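Local coordinates for recombinant Amphinase-2 (Rana pipiens, PDB 2P6Z), which cleaves RNA as a secreted endonuclease of the pancreatic ribonuclease family and is cytotoxic to cultured human carcinoma cells, at residues A[49-54]-A[73-78]; A[69-74]-A[94-99]. All coordinates share one frame; numbering follows the deposited sequence.

Overall arrangement
Contacts 1 and 2 lie in one curved sheet of the pancreatic ribonuclease fold, with centres about 9 Å apart. Gln73 and Gln74 belong to both: strand 66-70 runs through 71-74 into strand 75-84. Strand 87-102 then joins the two. A probable hydrogen bond links Phe75 N of contact 1 to Asn95 O of contact 2 at 2.8 Å, and Ile49 CD1 packs on Ile97 CD1 at 3.7 Å. A sodium ion is held by Gln74 and Thr94 where the contacts meet. Both contacts come near the probable catalytic histidines, side chain to side chain: Ile49 is about 4 Å from His16, the proton acceptor by similarity, and Ile99 about 6 Å from His108, the proton donor by similarity.

Contact 1 (A[49-54]-A[73-78]); sequences IHSTTG and QQFTLT. With NA (sodium ion), chain C.
His50 reaches past Thr76 to Thr78 with the edge of its imidazole. NE2 meets Thr78 OG1 at 2.5 Å, a short hydrogen bond in which either atom could be the donor. With CG anti to the carbonyl carbon (chi1 -65°), the ring swings along the neighbouring strand, and Thr76 O lies near its plane at the edge. The other ring nitrogen, ND1, is bonded to Gln20 O. Both nitrogens are thus engaged, which fixes the turn of the ring. Behind it, His50 N donates to Thr76 O at 2.9 Å. The bond joins strands 45-50 and 75-84, antiparallel neighbours in the pancreatic ribonuclease sheet. His50 is also the centre of an inverse gamma turn. A water bridges the backbones beyond this bond, donating to His50 O and accepting from Thr76 N. Ile49 and Leu77 form a non-hydrogen-bonded pair on the face turned from His50. Their side chains run side by side, with CG1 of Ile49 3.8 Å from CD2 of Leu77. The CG2 branch of Ile49 instead approaches the Phe75 ring obliquely, 3.8 Å from CD2. Ser51 OG comes to that ring at its edge, 3.5 Å from CE2 of Phe75, while donating to Thr52 O.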
loop_
_atom_site.group_PDB
_atom_site.type_symbol
_atom_site.label_atom_id
_atom_site.label_comp_id
_atom_site.label_asym_id
_atom_site.label_seq_id
_atom_site.Cartn_x
_atom_site.Cartn_y
_atom_site.Cartn_z
ATOM N N ILE A 49 0.030 0.910 -3.964
ATOM C CA ILE A 49 1.007 1.894 -4.412
ATOM C C ILE A 49 1.763 1.320 -5.611
ATOM O O ILE A 49 2.406 0.266 -5.515
ATOM C CB ILE A 49 2.032 2.259 -3.290
ATOM C CG1 ILE A 49 1.315 2.656 -1.987
ATOM C CG2 ILE A 49 2.973 3.397 -3.757
ATOM C CD1 ILE A 49 2.072 2.300 -0.705
ATOM N N HIS A 50 1.662 2.006 -6.742
ATOM C CA HIS A 50 2.394 1.615 -7.942
ATOM C C HIS A 50 3.784 2.223 -7.883
ATOM O O HIS A 50 4.014 3.326 -8.384
ATOM C CB HIS A 50 1.671 2.103 -9.192
ATOM C CG HIS A 50 0.338 1.462 -9.406
ATOM N ND1 HIS A 50 0.163 0.379 -10.236
ATOM C CD2 HIS A 50 -0.880 1.742 -8.889
ATOM C CE1 HIS A 50 -1.108 0.015 -10.223
ATOM N NE2 HIS A 50 -1.763 0.831 -9.419
ATOM N N SER A 51 4.711 1.515 -7.258
ATOM C CA SER A 51 6.057 2.052 -7.079
ATOM C C SER A 51 7.053 0.927 -6.892
ATOM O O SER A 51 6.691 -0.155 -6.431
ATOM C CB SER A 51 6.112 2.953 -5.835
ATOM O OG SER A 51 7.403 3.514 -5.667
ATOM N N THR A 52 8.308 1.203 -7.240
ATOM C CA THR A 52 9.414 0.426 -6.704
ATOM C C THR A 52 9.418 0.569 -5.178
ATOM O O THR A 52 8.914 1.563 -4.635
ATOM C CB THR A 52 10.755 0.865 -7.311
ATOM O OG1 THR A 52 10.838 2.289 -7.297
ATOM C CG2 THR A 52 10.833 0.405 -8.766
ATOM N N THR A 53 9.961 -0.431 -4.483
ATOM C CA THR A 53 9.947 -0.434 -3.018
ATOM C C THR A 53 10.874 0.611 -2.397
ATOM O O THR A 53 10.555 1.182 -1.354
ATOM C CB THR A 53 10.281 -1.830 -2.443
ATOM O OG1 THR A 53 11.593 -2.212 -2.866
ATOM C CG2 THR A 53 9.283 -2.855 -2.950
ATOM N N GLY A 54 12.020 0.861 -3.032
ATOM C CA GLY A 54 12.976 1.855 -2.535
ATOM C C GLY A 54 12.391 3.235 -2.221
ATOM O O GLY A 54 12.513 3.716 -1.092
ATOM N N GLN A 73 6.692 13.122 -1.997
ATOM C CA GLN A 73 6.193 13.120 -3.362
ATOM C C GLN A 73 4.892 12.347 -3.462
ATOM O O GLN A 73 4.533 11.584 -2.557
ATOM C CB GLN A 73 7.250 12.588 -4.339
ATOM C CG GLN A 73 8.344 13.620 -4.618
ATOM C CD GLN A 73 9.451 13.108 -5.511
ATOM O OE1 GLN A 73 10.629 13.238 -5.182
ATOM N NE2 GLN A 73 9.085 12.534 -6.654
ATOM N N GLN A 74 4.160 12.578 -4.544
ATOM C CA GLN A 74 2.922 11.851 -4.768
ATOM C C GLN A 74 3.209 10.522 -5.456
ATOM O O GLN A 74 4.209 10.376 -6.167
ATOM C CB GLN A 74 1.940 12.675 -5.594
ATOM C CG GLN A 74 1.492 13.954 -4.903
ATOM C CD GLN A 74 0.465 14.706 -5.701
ATOM O OE1 GLN A 74 -0.587 14.169 -6.058
ATOM N NE2 GLN A 74 0.757 15.958 -5.987
ATOM N N PHE A 75 2.323 9.559 -5.239
ATOM C CA PHE A 75 2.460 8.240 -5.842
ATOM C C PHE A 75 1.208 7.971 -6.646
ATOM O O PHE A 75 0.147 8.513 -6.339
ATOM C CB PHE A 75 2.620 7.156 -4.758
ATOM C CG PHE A 75 3.976 7.131 -4.111
ATOM C CD1 PHE A 75 4.205 7.804 -2.920
ATOM C CD2 PHE A 75 5.025 6.420 -4.691
ATOM C CE1 PHE A 75 5.460 7.792 -2.323
ATOM C CE2 PHE A 75 6.278 6.394 -4.102
ATOM C CZ PHE A 75 6.501 7.087 -2.914
ATOM N N THR A 76 1.337 7.148 -7.686
ATOM C CA THR A 76 0.173 6.604 -8.371
ATOM C C THR A 76 -0.428 5.489 -7.505
ATOM O O THR A 76 0.282 4.552 -7.097
ATOM C CB THR A 76 0.535 6.048 -9.761
ATOM O OG1 THR A 76 1.098 7.097 -10.568
ATOM C CG2 THR A 76 -0.710 5.536 -10.445
ATOM N N LEU A 77 -1.730 5.605 -7.237
ATOM C CA LEU A 77 -2.438 4.706 -6.328
ATOM C C LEU A 77 -3.671 4.082 -6.976
ATOM O O LEU A 77 -4.485 4.786 -7.572
ATOM C CB LEU A 77 -2.892 5.467 -5.071
ATOM C CG LEU A 77 -1.886 6.288 -4.261
ATOM C CD1 LEU A 77 -2.618 7.061 -3.170
ATOM C CD2 LEU A 77 -0.781 5.399 -3.675
ATOM N N THR A 78 -3.820 2.772 -6.832
ATOM C CA THR A 78 -5.061 2.108 -7.221
ATOM C C THR A 78 -5.855 1.791 -5.970
ATOM O O THR A 78 -5.310 1.236 -5.021
ATOM C CB THR A 78 -4.822 0.821 -8.033
ATOM O OG1 THR A 78 -4.270 1.169 -9.303
ATOM C CG2 THR A 78 -6.136 0.058 -8.267
HETATM NA NA NA C . -3.233 14.217 -7.187
HETATM O O HOH W 1 3.991 5.987 -7.833
HETATM O O HOH W 2 -2.073 15.495 -8.833
HETATM O O HOH W 3 -4.659 14.693 -5.379
#

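Contact 2 (A[69-74]-A[94-99]); sequences KSSTQQ and TNFICI. With NA (sodium ion), chain C.
Gln74 lays its side chain across the Phe96 ring. Its CG stands over the centre of one face, 3.7 Å from the centroid and 7° off the normal, a CH-pi contact. Beyond CG the chain stays extended (chi2 -177°) and carries OE1 to the sodium ion at 2.9 Å. Thr94 binds the same ion through O at 2.5 Å and, more distantly, through OG1 at 3.0 Å; two waters join them. The shared ion explains why Gln74 OE1 and Thr94 O can lie close together. At the ring edge, Thr72 O is 3.4 Å from CE2 of Phe96. Ser71 OG positions this turn. It accepts from Ile97 N at 3.0 Å and donates to Gln73 O at 2.8 Å, tying the 71-74 backbone to the partner strand. Chi1 of 65° sets OG between the backbone N and the carbonyl carbon, where it can reach both partners. Ser71 N also donates to Ile97 O. Further along, Lys69 and Ile99 form an antiparallel hydrogen-bonded pair, and Ser70 faces Cys98 as a non-hydrogen-bonded pair. Ser70 OG bonds to Cys115 N, and Cys98 is disulfide-linked to Cys115, so the C-terminus is fastened here. Lys114 adds a cation-pi contact to Phe96. Strand 87-102 lies between strands 66-70 and 105-112. Its earlier part, including Asn95, pairs with strand 75-84, and the Ile97 side chain packs on Phe75 and Leu77 of that strand.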
loop_
_atom_site.group_PDB
_atom_site.type_symbol
_atom_site.label_atom_id
_atom_site.label_comp_id
_atom_site.label_asym_id
_atom_site.label_seq_id
_atom_site.Cartn_x
_atom_site.Cartn_y
_atom_site.Cartn_z
ATOM N N LYS A 69 4.749 9.010 9.032
ATOM C CA LYS A 69 5.409 9.945 8.122
ATOM C C LYS A 69 4.616 10.102 6.835
ATOM O O LYS A 69 4.076 9.122 6.306
ATOM C CB LYS A 69 6.834 9.466 7.777
ATOM C CG LYS A 69 7.831 9.535 8.922
ATOM C CD LYS A 69 8.424 10.925 9.086
ATOM C CE LYS A 69 9.173 11.014 10.402
ATOM N NZ LYS A 69 9.515 12.412 10.756
ATOM N N SER A 70 4.532 11.345 6.352
ATOM C CA SER A 70 3.977 11.634 5.033
ATOM C C SER A 70 5.086 11.490 3.984
ATOM O O SER A 70 6.234 11.823 4.252
ATOM C CB SER A 70 3.453 13.068 4.972
ATOM O OG SER A 70 2.629 13.396 6.069
ATOM N N SER A 71 4.737 10.986 2.803
ATOM C CA SER A 71 5.651 11.002 1.660
ATOM C C SER A 71 5.810 12.451 1.207
ATOM O O SER A 71 4.895 13.256 1.374
ATOM C CB SER A 71 5.102 10.149 0.504
ATOM O OG SER A 71 3.889 10.686 -0.020
ATOM N N THR A 72 6.972 12.771 0.647
ATOM C CA THR A 72 7.240 14.115 0.146
ATOM C C THR A 72 6.806 14.261 -1.312
ATOM O O THR A 72 6.566 15.379 -1.796
ATOM C CB THR A 72 8.723 14.529 0.341
ATOM O OG1 THR A 72 9.582 13.589 -0.310
ATOM C CG2 THR A 72 9.073 14.566 1.809
ATOM N N GLN A 73 6.692 13.122 -1.997
ATOM C CA GLN A 73 6.193 13.120 -3.362
ATOM C C GLN A 73 4.892 12.347 -3.462
ATOM O O GLN A 73 4.533 11.584 -2.557
ATOM C CB GLN A 73 7.250 12.588 -4.339
ATOM C CG GLN A 73 8.344 13.620 -4.618
ATOM C CD GLN A 73 9.451 13.108 -5.511
ATOM O OE1 GLN A 73 10.629 13.238 -5.182
ATOM N NE2 GLN A 73 9.085 12.534 -6.654
ATOM N N GLN A 74 4.160 12.578 -4.544
ATOM C CA GLN A 74 2.922 11.851 -4.768
ATOM C C GLN A 74 3.209 10.522 -5.456
ATOM O O GLN A 74 4.209 10.376 -6.167
ATOM C CB GLN A 74 1.940 12.675 -5.594
ATOM C CG GLN A 74 1.492 13.954 -4.903
ATOM C CD GLN A 74 0.465 14.706 -5.701
ATOM O OE1 GLN A 74 -0.587 14.169 -6.058
ATOM N NE2 GLN A 74 0.757 15.958 -5.987
ATOM N N THR A 94 -3.362 10.025 -8.098
ATOM C CA THR A 94 -2.075 10.287 -7.491
ATOM C C THR A 94 -2.346 11.083 -6.238
ATOM O O THR A 94 -3.265 11.922 -6.193
ATOM C CB THR A 94 -1.136 11.043 -8.437
ATOM O OG1 THR A 94 -1.785 12.241 -8.879
ATOM C CG2 THR A 94 -0.816 10.185 -9.648
ATOM N N ASN A 95 -1.564 10.789 -5.210
ATOM C CA ASN A 95 -1.621 11.507 -3.950
ATOM C C ASN A 95 -0.401 11.157 -3.121
ATOM O O ASN A 95 0.307 10.178 -3.404
ATOM C CB ASN A 95 -2.911 11.180 -3.176
ATOM C CG ASN A 95 -3.318 12.289 -2.209
ATOM O OD1 ASN A 95 -2.562 13.222 -1.958
ATOM N ND2 ASN A 95 -4.515 12.181 -1.660
ATOM N N PHE A 96 -0.151 11.976 -2.108
ATOM C CA PHE A 96 0.786 11.641 -1.069
ATOM C C PHE A 96 0.187 10.470 -0.294
ATOM O O PHE A 96 -1.013 10.168 -0.412
ATOM C CB PHE A 96 1.001 12.837 -0.130
ATOM C CG PHE A 96 1.438 14.098 -0.837
ATOM C CD1 PHE A 96 0.514 15.098 -1.130
ATOM C CD2 PHE A 96 2.772 14.280 -1.207
ATOM C CE1 PHE A 96 0.906 16.271 -1.793
ATOM C CE2 PHE A 96 3.177 15.448 -1.867
ATOM C CZ PHE A 96 2.244 16.438 -2.160
ATOM N N ILE A 97 1.030 9.793 0.469
ATOM C CA ILE A 97 0.548 8.763 1.388
ATOM C C ILE A 97 1.091 9.012 2.786
ATOM O O ILE A 97 2.115 9.681 2.957
ATOM C CB ILE A 97 0.899 7.333 0.922
ATOM C CG1 ILE A 97 2.422 7.161 0.750
ATOM C CG2 ILE A 97 0.106 6.976 -0.345
ATOM C CD1 ILE A 97 2.848 5.708 0.380
ATOM N N CYS A 98 0.386 8.470 3.773
ATOM C CA CYS A 98 0.794 8.517 5.163
ATOM C C CYS A 98 1.027 7.084 5.638
ATOM O O CYS A 98 0.112 6.264 5.588
ATOM C CB CYS A 98 -0.315 9.165 6.000
ATOM S SG CYS A 98 0.043 9.228 7.755
ATOM N N ILE A 99 2.246 6.788 6.075
ATOM C CA ILE A 99 2.581 5.432 6.552
ATOM C C ILE A 99 3.137 5.466 7.966
ATOM O O ILE A 99 3.618 6.509 8.428
ATOM C CB ILE A 99 3.575 4.690 5.602
ATOM C CG1 ILE A 99 4.887 5.469 5.464
ATOM C CG2 ILE A 99 2.932 4.442 4.239
ATOM C CD1 ILE A 99 5.991 4.719 4.752
HETATM NA NA NA C . -3.233 14.217 -7.187
HETATM O O HOH W 2 -2.073 15.495 -8.833
HETATM O O HOH W 3 -4.659 14.693 -5.379
#